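Side-chain contact in ABC transporter ATP-binding protein (Sulfolobus tokodaii, PDB 2PJZ), which probably binds and hydrolyses ATP as the nucleotide-binding subunit of an ABC transporter, possibly one for cobalt: residues L54-N59 with M65-I70. Numbering follows the deposited sequence. Where two conformers were deposited one is given.
With SO4 (sulfate ion), chain F; SO4 (sulfate ion), chain B.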
loop_
_atom_site.group_PDB
_atom_site.type_symbol
_atom_site.label_atom_id
_atom_site.label_comp_id
_atom_site.label_asym_id
_atom_site.label_seq_id
_atom_site.Cartn_x
_atom_site.Cartn_y
_atom_site.Cartn_z
ATOM N N LEU A 54 -15.206 3.526 -0.162
ATOM C CA LEU A 54 -15.975 2.575 -0.973
ATOM C C LEU A 54 -16.750 1.650 -0.057
ATOM O O LEU A 54 -16.244 1.313 1.006
ATOM C CB LEU A 54 -14.988 1.728 -1.770
ATOM C CG LEU A 54 -14.986 1.513 -3.276
ATOM C CD1 LEU A 54 -15.437 2.713 -4.077
ATOM C CD2 LEU A 54 -13.576 1.083 -3.669
ATOM N N PRO A 55 -17.954 1.207 -0.465
ATOM C CA PRO A 55 -18.656 0.227 0.363
ATOM C C PRO A 55 -17.978 -1.142 0.240
ATOM O O PRO A 55 -17.265 -1.401 -0.745
ATOM C CB PRO A 55 -20.050 0.136 -0.247
ATOM C CG PRO A 55 -19.965 0.766 -1.585
ATOM C CD PRO A 55 -18.721 1.606 -1.659
ATOM N N TYR A 56 -18.239 -1.996 1.226
ATOM C CA TYR A 56 -17.616 -3.319 1.320
ATOM C C TYR A 56 -18.564 -4.170 2.172
ATOM O O TYR A 56 -19.348 -3.632 2.983
ATOM C CB TYR A 56 -16.199 -3.216 2.016
ATOM C CG TYR A 56 -16.227 -2.468 3.332
ATOM C CD1 TYR A 56 -16.356 -3.155 4.532
ATOM C CD2 TYR A 56 -16.169 -1.054 3.368
ATOM C CE1 TYR A 56 -16.430 -2.465 5.777
ATOM C CE2 TYR A 56 -16.262 -0.358 4.590
ATOM C CZ TYR A 56 -16.390 -1.068 5.766
ATOM O OH TYR A 56 -16.488 -0.404 6.973
ATOM N N SER A 57 -18.476 -5.488 2.035
ATOM C CA SER A 57 -19.143 -6.376 2.995
ATOM C C SER A 57 -18.154 -6.730 4.119
ATOM O O SER A 57 -16.918 -6.551 3.949
ATOM C CB SER A 57 -19.653 -7.624 2.299
ATOM O OG SER A 57 -18.579 -8.363 1.730
ATOM N N GLY A 58 -18.687 -7.223 5.235
ATOM C CA GLY A 58 -17.867 -7.486 6.434
ATOM C C GLY A 58 -17.557 -6.180 7.166
ATOM O O GLY A 58 -18.257 -5.159 7.001
ATOM N N ASN A 59 -16.497 -6.196 7.963
ATOM C CA ASN A 59 -16.213 -5.090 8.883
ATOM C C ASN A 59 -14.759 -4.761 8.869
ATOM O O ASN A 59 -13.917 -5.639 8.690
ATOM C CB ASN A 59 -16.680 -5.483 10.296
ATOM C CG ASN A 59 -18.202 -5.540 10.375
ATOM O OD1 ASN A 59 -18.808 -6.635 10.337
ATOM N ND2 ASN A 59 -18.818 -4.393 10.283
ATOM N N MET A 65 -12.848 1.294 16.000
ATOM C CA MET A 65 -13.905 2.058 15.332
ATOM C C MET A 65 -14.165 1.439 13.958
ATOM O O MET A 65 -13.287 1.469 13.080
ATOM C CB MET A 65 -13.476 3.534 15.139
ATOM C CG MET A 65 -12.977 4.256 16.396
ATOM S SD MET A 65 -12.701 6.066 16.160
ATOM C CE MET A 65 -12.254 6.587 17.784
ATOM N N GLU A 66 -15.367 0.881 13.752
ATOM C CA GLU A 66 -15.726 0.358 12.441
ATOM C C GLU A 66 -15.742 1.506 11.419
ATOM O O GLU A 66 -16.146 2.652 11.723
ATOM C CB GLU A 66 -17.058 -0.427 12.481
ATOM C CG GLU A 66 -17.087 -1.633 11.496
ATOM C CD GLU A 66 -17.376 -1.225 10.078
ATOM O OE1 GLU A 66 -16.711 -1.743 9.170
ATOM O OE2 GLU A 66 -18.260 -0.338 9.876
ATOM N N VAL A 67 -15.246 1.228 10.226
ATOM C CA VAL A 67 -15.025 2.290 9.254
ATOM C C VAL A 67 -16.307 3.055 8.907
ATOM O O VAL A 67 -16.267 4.267 8.657
ATOM C CB VAL A 67 -14.264 1.753 8.018
ATOM C CG1 VAL A 67 -14.472 2.687 6.770
ATOM C CG2 VAL A 67 -12.782 1.621 8.365
ATOM N N ARG A 68 -17.454 2.389 8.944
ATOM C CA ARG A 68 -18.737 3.102 8.712
ATOM C C ARG A 68 -19.047 4.166 9.762
ATOM O O ARG A 68 -19.910 5.004 9.552
ATOM C CB ARG A 68 -19.893 2.100 8.667
ATOM C CG ARG A 68 -19.750 1.162 7.474
ATOM C CD ARG A 68 -20.753 0.009 7.567
ATOM N NE ARG A 68 -20.536 -0.936 6.448
ATOM C CZ ARG A 68 -19.954 -2.128 6.589
ATOM N NH1 ARG A 68 -19.497 -2.513 7.797
ATOM N NH2 ARG A 68 -19.795 -2.922 5.527
ATOM N N LYS A 69 -18.362 4.084 10.904
ATOM C CA LYS A 69 -18.568 4.979 12.031
ATOM C C LYS A 69 -17.502 6.076 12.041
ATOM O O LYS A 69 -17.392 6.808 13.031
ATOM C CB LYS A 69 -18.526 4.166 13.347
ATOM C CG LYS A 69 -19.682 3.131 13.456
ATOM C CD LYS A 69 -19.646 2.352 14.803
ATOM C CE LYS A 69 -20.868 1.405 14.845
ATOM N NZ LYS A 69 -21.036 0.697 16.143
ATOM N N ILE A 70 -16.730 6.199 10.949
ATOM C CA ILE A 70 -15.683 7.217 10.886
ATOM C C ILE A 70 -15.923 8.209 9.754
ATOM O O ILE A 70 -15.812 7.859 8.569
ATOM C CB ILE A 70 -14.269 6.612 10.716
ATOM C CG1 ILE A 70 -13.976 5.614 11.866
ATOM C CG2 ILE A 70 -13.202 7.725 10.735
ATOM C CD1 ILE A 70 -12.636 4.801 11.679
HETATM S S SO4 F . -19.593 -8.211 -1.559
HETATM O O1 SO4 F . -19.069 -8.649 -2.930
HETATM O O2 SO4 F . -21.092 -7.973 -1.357
HETATM O O3 SO4 F . -19.220 -9.236 -0.565
HETATM O O4 SO4 F . -18.857 -6.975 -1.229
HETATM S S SO4 B . -19.209 -1.992 17.161
HETATM O O1 SO4 B . -19.510 -3.315 16.609
HETATM O O2 SO4 B . -18.920 -1.054 16.037
HETATM O O3 SO4 B . -20.314 -1.458 17.968
HETATM O O4 SO4 B . -18.068 -2.110 18.025
HETATM O O HOH W 1 -20.493 -0.546 3.280
#
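The Y56 ring and the R68 guanidinium lie with faces turned to each other, tilted 32° apart, with NH2 of R68 over one face of the ring and CZ of Y56 over the middle of one guanidinium face. This is an off-centre cation-pi contact, 4.2 Å from R68 CZ to the ring centroid. At the guanidinium edge lie the carbonyl oxygens of Y56 and G58 and, close by without a bond, ND2 of N59; in the plane of the Y56 ring, at its edge, lie L54 O and E66 OE1.

R68 meets the backbone end-on: NH1 reaches G58 O at 3.0 Å and NH2 reaches the same oxygen at 3.1 Å, both almost exactly in the guanidinium plane. The NH2 bond to Y56 O is short but poorly angled, hence weak. An extended chain from CG to NE carries the group across the ring, and NE donates to a water that also takes a weak bond from Y56 N.

At the edge of the ring the Y56 hydroxyl donates to E66 OE1 at 2.6 Å, approaching on the syn side 20° out of the carboxylate plane, while CB of V67 packs against that hydroxyl. The E66 chain is bent about its CB-CG bond (chi2 -80°), which turns its carboxylate back toward the loop; OE1 also forms a salt bridge with R68 NH1 at 3.2 Å and accepts from the I60 amide, and OE2 takes the R68 amide from above its plane.

The contact ties the loop after helix 43-50 to the end of edge strand 65-66 and the 3-10 segment after it, in the antiparallel sheet region of the ABC ATPase domain. Because buried E66 sits among a hydroxyl, two backbone amides and a guanidinium, its carboxylate is probably kept ionised, and it probably helps hold R68 against the tyrosine.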